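Local coordinates for 2-pyrone-4,6-dicarboxylic acid hydrolase, putative (Pseudomonas putida, PDB 2FFI), which probably hydrolyses 2-pyrone-4,6-dicarboxylate as a lactonase, and is built as a TIM barrel of the amidohydrolase family, at residues A[11-16]-A[53-58]; A[93-98]-A[134-139]; A[163-168]-A[192-197]. One frame throughout, in Å; residues are numbered along the deposited sequence.

The three contacts follow one another along the chain of a TIM barrel, each closing before the next opens. Interaction 1 pairs the short parallel strands 15-16 and 56-57 early in the chain. Interaction 2 packs helix 95-102 against the end of helix 127-136. Interaction 3 joins strands 163-165 and 194-199, neighbours in the parallel sheet of the barrel. The centres of interactions 1 and 2 lie about 26 Å apart, those of 1 and 3 about 19 Å, and those of 2 and 3 about 20 Å. Interactions 2 and 3 touch where His139 packs on Val164. His139 begins strand 139-142, which lies next to 163-165, so they touch between adjacent strands of the barrel.

Interaction 1 (A[11-16]-A[53-58]); sequences HLTAID and GFSHGV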
# COMPACT_ATOMS: atom_id res chain seq x y z
N HIS A 11 1.65 19.55 11.46
CA HIS A 11 1.50 18.67 12.62
C HIS A 11 1.17 17.21 12.27
O HIS A 11 0.13 16.92 11.70
CB HIS A 11 0.42 19.22 13.57
CG HIS A 11 0.87 20.38 14.40
ND1 HIS A 11 1.62 20.23 15.55
CD2 HIS A 11 0.67 21.71 14.25
CE1 HIS A 11 1.87 21.42 16.07
NE2 HIS A 11 1.30 22.34 15.30
N LEU A 12 2.07 16.30 12.65
CA LEU A 12 1.92 14.87 12.41
C LEU A 12 0.81 14.32 13.30
O LEU A 12 1.07 13.82 14.40
CB LEU A 12 3.24 14.13 12.70
CG LEU A 12 3.34 12.61 12.52
CD1 LEU A 12 3.29 12.23 11.06
CD2 LEU A 12 4.63 12.12 13.11
N THR A 13 -0.42 14.42 12.82
CA THR A 13 -1.57 13.95 13.58
C THR A 13 -1.95 12.49 13.23
O THR A 13 -2.25 11.70 14.12
CB THR A 13 -2.76 14.89 13.35
OG1 THR A 13 -3.83 14.53 14.23
CG2 THR A 13 -3.23 14.83 11.91
N ALA A 14 -1.94 12.15 11.93
CA ALA A 14 -2.24 10.78 11.49
C ALA A 14 -1.74 10.57 10.06
O ALA A 14 -1.76 11.51 9.26
CB ALA A 14 -3.73 10.49 11.58
N ILE A 15 -1.31 9.34 9.76
CA ILE A 15 -0.77 9.01 8.43
C ILE A 15 -1.52 7.97 7.61
O ILE A 15 -1.70 6.83 8.03
CB ILE A 15 0.68 8.49 8.53
CG1 ILE A 15 1.57 9.49 9.28
CG2 ILE A 15 1.22 8.25 7.12
CD1 ILE A 15 2.92 8.91 9.73
N ASP A 16 -1.94 8.39 6.41
CA ASP A 16 -2.65 7.52 5.46
C ASP A 16 -1.64 6.80 4.58
O ASP A 16 -0.95 7.44 3.80
CB ASP A 16 -3.59 8.36 4.56
CG ASP A 16 -4.11 7.57 3.35
OD1 ASP A 16 -4.79 8.20 2.49
OD2 ASP A 16 -3.87 6.34 3.26
N GLY A 53 -9.06 14.15 9.29
CA GLY A 53 -8.04 13.98 10.30
C GLY A 53 -6.67 13.89 9.67
O GLY A 53 -5.96 14.88 9.59
N PHE A 54 -6.30 12.70 9.20
CA PHE A 54 -5.00 12.46 8.57
C PHE A 54 -4.29 13.69 8.03
O PHE A 54 -4.88 14.49 7.32
CB PHE A 54 -5.16 11.44 7.45
CG PHE A 54 -6.08 10.33 7.81
CD1 PHE A 54 -7.45 10.47 7.64
CD2 PHE A 54 -5.59 9.17 8.37
CE1 PHE A 54 -8.33 9.46 8.04
CE2 PHE A 54 -6.44 8.16 8.77
CZ PHE A 54 -7.82 8.30 8.61
N SER A 55 -3.01 13.82 8.35
CA SER A 55 -2.20 14.96 7.94
C SER A 55 -1.09 14.61 6.95
O SER A 55 -0.60 15.46 6.22
CB SER A 55 -1.56 15.59 9.19
OG SER A 55 -0.82 14.62 9.95
N HIS A 56 -0.69 13.34 6.95
CA HIS A 56 0.38 12.89 6.07
C HIS A 56 -0.14 11.69 5.30
O HIS A 56 -1.05 10.99 5.78
CB HIS A 56 1.60 12.51 6.91
CG HIS A 56 2.30 13.69 7.52
ND1 HIS A 56 3.26 14.42 6.84
CD2 HIS A 56 2.16 14.30 8.72
CE1 HIS A 56 3.67 15.42 7.60
NE2 HIS A 56 3.02 15.37 8.75
N GLY A 57 0.41 11.45 4.12
CA GLY A 57 -0.04 10.33 3.31
C GLY A 57 1.06 9.77 2.44
O GLY A 57 2.11 10.39 2.28
N VAL A 58 0.81 8.59 1.88
CA VAL A 58 1.73 7.89 1.01
C VAL A 58 1.14 7.72 -0.38
O VAL A 58 0.12 7.04 -0.57
CB VAL A 58 2.03 6.50 1.57
CG1 VAL A 58 3.02 5.79 0.67
CG2 VAL A 58 2.56 6.63 2.98
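Two short parallel strands of the barrel meet here, with Ile15 opposite His56 and Asp16 opposite Gly57. Before the strands pair, the loop at 11-14 is held by a serine. The chi1 of Ser55 (54°) sets OG between its own backbone N and carbonyl carbon. There it accepts the N-H of Thr13, with 2.9 Å between Thr13 N and Ser55 OG. A weak bond from Ala14 N reaches the same oxygen. The carbonyl of Ala14 is gripped twice in return. Ser55 N lies 2.8 Å from Ala14 O, and His56 N lies 3.1 Å from it. From this point the pairing is that of adjacent parallel strands in a TIM barrel. Asp16 N gives its hydrogen to His56 O at 2.8 Å. Val58 N then bonds Asp16 O at 2.8 Å, with a bent angle of 133° at the hydrogen.

Ile15 and His56 put their side chains on the same face, and Ile15 CG1 rests 3.8 Å from His56 CB. The side chains of Leu12 and His56 cross at about a right angle, and Leu12 CD1 comes to CD2 of His56. The ring is probably held against turning, because His56 ND1 bonds Gln82 O and NE2 bonds Leu10 O. Two carbonyl acceptors would probably favour a proton on both nitrogens. Helix 262-276 covers Leu12 and Ile15. Asp16 faces the other way, and its OD1 bonds Tyr45 and Ser235. Ala14 CB sits 3.9 Å from CD2 of Phe54, whose ring stacks on Trp233.

Interaction 2 (A[93-98]-A[134-139]); sequences VEQATL and GEQGWH
Leu98 and Trp138 form the tight part of this contact, where helix 95-102 of the TIM barrel's outer layer packs beside the end of helix 127-136. Leu98 CG lies 4.0 Å from CZ3 of the indole, and the two side chains meet at a slant. Leu98 O also lies near the ring, 3.2 Å from Trp138 CZ2. Met101, Ala102, Leu89, Val106 and Ile133 pack round the same indole. Leu98 and Trp138 are both buried. Trp138 comes right after Gly137, which closes helix 127-136 in a Schellman motif. Gly137 takes a positive phi of 86° there, and its N bonds Gly134 O.

The other half of the contact is polar and lies toward solvent. Glu135 reaches out on an extended chain, CG anti to its backbone N (chi1 172°). Gln95 crosses it obliquely, with its amide plane turned 54° from the carboxylate. Gln95 CD comes 3.7 Å from Glu135 OE2. The amide of Gln136 slides past that of Gln95, pointing the opposite way. An alanine at Gln95 would probably open a gap beside Glu135 and Gln136 and let both side chains turn more freely. Inward of this pair, Gln136 CG rests over one face of the Trp138 ring, 3.8 Å above its plane and offset toward the rim.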
# COMPACT_ATOMS: atom_id res chain seq x y z
N VAL A 93 17.31 -0.84 -13.20
CA VAL A 93 17.42 0.58 -12.90
C VAL A 93 18.68 0.84 -12.09
O VAL A 93 19.06 0.04 -11.23
CB VAL A 93 16.20 1.06 -12.10
CG1 VAL A 93 16.27 2.56 -11.91
CG2 VAL A 93 14.92 0.67 -12.82
N GLU A 94 19.32 1.98 -12.33
CA GLU A 94 20.54 2.30 -11.61
C GLU A 94 20.34 3.01 -10.27
O GLU A 94 19.40 3.78 -10.11
CB GLU A 94 21.47 3.12 -12.52
CG GLU A 94 21.09 4.60 -12.70
CD GLU A 94 19.82 4.84 -13.50
OE1 GLU A 94 19.85 5.73 -14.39
OE2 GLU A 94 18.79 4.17 -13.23
N GLN A 95 21.23 2.74 -9.31
CA GLN A 95 21.14 3.36 -8.00
C GLN A 95 20.99 4.87 -8.08
O GLN A 95 20.31 5.49 -7.26
CB GLN A 95 22.37 3.05 -7.16
CG GLN A 95 22.49 1.61 -6.72
CD GLN A 95 21.53 1.23 -5.62
OE1 GLN A 95 21.65 0.16 -5.04
NE2 GLN A 95 20.57 2.10 -5.32
N ALA A 96 21.64 5.48 -9.07
CA ALA A 96 21.54 6.91 -9.21
C ALA A 96 20.09 7.40 -9.14
O ALA A 96 19.78 8.29 -8.36
CB ALA A 96 22.19 7.36 -10.51
N THR A 97 19.19 6.83 -9.94
CA THR A 97 17.82 7.31 -9.91
C THR A 97 17.09 6.95 -8.62
O THR A 97 16.22 7.71 -8.18
CB THR A 97 16.99 6.85 -11.14
OG1 THR A 97 16.64 5.47 -11.01
CG2 THR A 97 17.77 7.06 -12.40
N LEU A 98 17.43 5.82 -8.00
CA LEU A 98 16.78 5.42 -6.75
C LEU A 98 17.11 6.41 -5.62
O LEU A 98 16.25 6.75 -4.81
CB LEU A 98 17.20 4.01 -6.32
CG LEU A 98 16.62 2.80 -7.07
CD1 LEU A 98 17.04 2.85 -8.51
CD2 LEU A 98 17.11 1.51 -6.42
N GLY A 134 17.39 -2.87 -2.16
CA GLY A 134 17.90 -3.29 -0.86
C GLY A 134 18.96 -2.33 -0.35
O GLY A 134 18.93 -1.95 0.82
N GLU A 135 19.89 -1.94 -1.22
CA GLU A 135 20.98 -1.04 -0.87
C GLU A 135 20.43 0.34 -0.54
O GLU A 135 21.12 1.14 0.11
CB GLU A 135 22.01 -0.95 -2.02
CG GLU A 135 23.11 0.12 -1.83
CD GLU A 135 24.10 0.22 -3.01
OE1 GLU A 135 24.84 1.23 -3.07
OE2 GLU A 135 24.16 -0.71 -3.85
N GLN A 136 19.20 0.62 -0.97
CA GLN A 136 18.58 1.91 -0.67
C GLN A 136 17.73 1.81 0.59
O GLN A 136 17.33 2.81 1.16
CB GLN A 136 17.70 2.38 -1.83
CG GLN A 136 17.55 3.89 -1.91
CD GLN A 136 18.86 4.58 -2.22
OE1 GLN A 136 19.01 5.78 -2.01
NE2 GLN A 136 19.83 3.81 -2.73
N GLY A 137 17.45 0.58 1.01
CA GLY A 137 16.67 0.38 2.22
C GLY A 137 15.18 0.38 1.97
O GLY A 137 14.41 0.21 2.90
N TRP A 138 14.79 0.58 0.71
CA TRP A 138 13.39 0.62 0.29
C TRP A 138 12.68 -0.71 0.51
O TRP A 138 13.27 -1.77 0.40
CB TRP A 138 13.28 0.98 -1.19
CG TRP A 138 13.50 2.42 -1.48
CD1 TRP A 138 13.77 3.40 -0.58
CD2 TRP A 138 13.42 3.06 -2.77
NE1 TRP A 138 13.86 4.63 -1.22
CE2 TRP A 138 13.64 4.45 -2.56
CE3 TRP A 138 13.18 2.60 -4.07
CZ2 TRP A 138 13.63 5.37 -3.60
CZ3 TRP A 138 13.17 3.53 -5.11
CH2 TRP A 138 13.39 4.90 -4.86
N HIS A 139 11.39 -0.65 0.83
CA HIS A 139 10.65 -1.88 1.03
C HIS A 139 9.98 -2.27 -0.28
O HIS A 139 9.93 -1.47 -1.21
CB HIS A 139 9.61 -1.73 2.14
CG HIS A 139 8.60 -0.66 1.89
ND1 HIS A 139 8.87 0.68 2.06
CD2 HIS A 139 7.31 -0.73 1.49
CE1 HIS A 139 7.79 1.39 1.78
NE2 HIS A 139 6.83 0.56 1.43

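Interaction 3 (A[163-168]-A[192-197]); sequences IVIDHF and GKVWVK. With PO4 (phosphate ion), chain C.
Lys197 O accepts the N-H of Phe168 in a nearly straight bond, with 2.7 Å between Phe168 N and Lys197 O and 177° at the hydrogen. This bond belongs with the pairing of strands 163-165 and 194-199, parallel neighbours in the TIM barrel. With helix 182-185 the two strands form a beta-alpha-beta unit. Their short axes are 22° apart. Lys197 N bonds Ile165 O, and Ile165 N bonds Trp195 O at 2.7 Å. Farther back, Ile163 N donates to Lys193 O at 2.8 Å.

Ile163, Ile165, Val194 and Val196 share one face. Ile165 CD1 meets Val194 CG2 at 4.1 Å. Helix 149-156 covers the isoleucines, and Val196 touches helix 208-225. Val164 and Trp195 share the other face, where Val164 CG2 packs on Trp195 CB. The Lys197 chain reaches Val164: it bends at chi3 (-96°), and CE lies 3.7 Å from Val164 CG1. The chain lies beside Asp166 and points the same way, but Lys197 NZ makes its salt bridge to Glu141. Asp166 OD1 pairs with Arg110, which also bonds the phosphate, an ion probably from the crystallisation liquor. This is the C-terminal side of the strands, where TIM-barrel active sites sit. His167 ND1 bonds Ser199 OG. Across CE1 from it, His167 NE2 donates in the ring plane to phosphate O3 at 2.7 Å.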
# COMPACT_ATOMS: atom_id res chain seq x y z
N ILE A 163 8.88 -6.23 3.62
CA ILE A 163 7.86 -6.67 2.69
C ILE A 163 6.50 -6.18 3.20
O ILE A 163 6.06 -6.56 4.30
CB ILE A 163 7.83 -8.20 2.58
CG1 ILE A 163 9.22 -8.71 2.18
CG2 ILE A 163 6.76 -8.62 1.59
CD1 ILE A 163 9.41 -10.22 2.36
N VAL A 164 5.85 -5.35 2.39
CA VAL A 164 4.54 -4.79 2.68
C VAL A 164 3.46 -5.47 1.84
O VAL A 164 3.50 -5.39 0.61
CB VAL A 164 4.49 -3.29 2.37
CG1 VAL A 164 3.09 -2.75 2.66
CG2 VAL A 164 5.52 -2.54 3.20
N ILE A 165 2.49 -6.11 2.50
CA ILE A 165 1.38 -6.81 1.85
C ILE A 165 0.13 -5.93 1.78
O ILE A 165 -0.33 -5.43 2.80
CB ILE A 165 1.06 -8.12 2.60
CG1 ILE A 165 2.28 -9.03 2.58
CG2 ILE A 165 -0.05 -8.88 1.91
CD1 ILE A 165 2.11 -10.24 3.42
N ASP A 166 -0.42 -5.77 0.57
CA ASP A 166 -1.61 -4.94 0.35
C ASP A 166 -2.96 -5.56 0.64
O ASP A 166 -3.19 -6.74 0.37
CB ASP A 166 -1.65 -4.44 -1.10
CG ASP A 166 -0.54 -3.46 -1.43
OD1 ASP A 166 -0.49 -3.02 -2.60
OD2 ASP A 166 0.28 -3.14 -0.53
N HIS A 167 -3.86 -4.75 1.19
CA HIS A 167 -5.22 -5.14 1.52
C HIS A 167 -5.38 -6.49 2.17
O HIS A 167 -5.91 -7.41 1.56
CB HIS A 167 -6.09 -5.12 0.26
CG HIS A 167 -5.87 -3.92 -0.60
ND1 HIS A 167 -5.67 -2.66 -0.09
CD2 HIS A 167 -5.84 -3.79 -1.95
CE1 HIS A 167 -5.52 -1.80 -1.08
NE2 HIS A 167 -5.62 -2.46 -2.22
N PHE A 168 -4.93 -6.62 3.41
CA PHE A 168 -5.09 -7.88 4.13
C PHE A 168 -4.50 -9.07 3.39
O PHE A 168 -4.64 -10.22 3.81
CB PHE A 168 -6.58 -8.15 4.36
CG PHE A 168 -7.25 -7.14 5.25
CD1 PHE A 168 -7.27 -7.31 6.63
CD2 PHE A 168 -7.91 -6.04 4.70
CE1 PHE A 168 -7.94 -6.43 7.44
CE2 PHE A 168 -8.59 -5.14 5.52
CZ PHE A 168 -8.61 -5.34 6.89
N GLY A 192 9.96 -10.15 11.52
CA GLY A 192 9.58 -8.77 11.76
C GLY A 192 9.81 -7.86 10.58
O GLY A 192 9.65 -6.64 10.68
N LYS A 193 10.19 -8.45 9.45
CA LYS A 193 10.45 -7.69 8.24
C LYS A 193 9.21 -7.71 7.33
O LYS A 193 9.25 -7.23 6.20
CB LYS A 193 11.68 -8.25 7.52
CG LYS A 193 13.00 -8.16 8.31
CD LYS A 193 13.85 -6.91 7.95
CE LYS A 193 14.30 -6.93 6.49
NZ LYS A 193 15.21 -5.81 6.12
N VAL A 194 8.11 -8.24 7.84
CA VAL A 194 6.89 -8.29 7.04
C VAL A 194 5.75 -7.42 7.58
O VAL A 194 5.31 -7.55 8.73
CB VAL A 194 6.40 -9.75 6.86
CG1 VAL A 194 6.46 -10.49 8.17
CG2 VAL A 194 4.98 -9.76 6.28
N TRP A 195 5.30 -6.51 6.72
CA TRP A 195 4.22 -5.58 7.03
C TRP A 195 3.00 -5.96 6.24
O TRP A 195 3.08 -6.47 5.12
CB TRP A 195 4.62 -4.16 6.65
CG TRP A 195 5.43 -3.47 7.67
CD1 TRP A 195 5.00 -2.61 8.63
CD2 TRP A 195 6.84 -3.61 7.86
NE1 TRP A 195 6.04 -2.21 9.43
CE2 TRP A 195 7.19 -2.81 8.97
CE3 TRP A 195 7.83 -4.34 7.21
CZ2 TRP A 195 8.49 -2.71 9.44
CZ3 TRP A 195 9.13 -4.24 7.67
CH2 TRP A 195 9.45 -3.44 8.78
N VAL A 196 1.85 -5.69 6.83
CA VAL A 196 0.60 -5.97 6.18
C VAL A 196 -0.31 -4.76 6.31
O VAL A 196 -0.49 -4.21 7.40
CB VAL A 196 -0.06 -7.20 6.80
CG1 VAL A 196 -0.10 -7.04 8.31
CG2 VAL A 196 -1.46 -7.38 6.24
N LYS A 197 -0.86 -4.33 5.17
CA LYS A 197 -1.75 -3.18 5.14
C LYS A 197 -3.21 -3.58 5.26
O LYS A 197 -3.69 -4.47 4.55
CB LYS A 197 -1.55 -2.38 3.85
CG LYS A 197 -0.52 -1.28 3.96
CD LYS A 197 -0.64 -0.23 2.86
CE LYS A 197 0.31 -0.51 1.70
NZ LYS A 197 0.70 0.73 0.96
P PO4 C . -4.82 -0.37 -5.72
O1 PO4 C . -3.43 0.06 -6.00
O2 PO4 C . -5.19 -1.49 -6.63
O3 PO4 C . -4.93 -0.83 -4.32
O4 PO4 C . -5.74 0.77 -5.95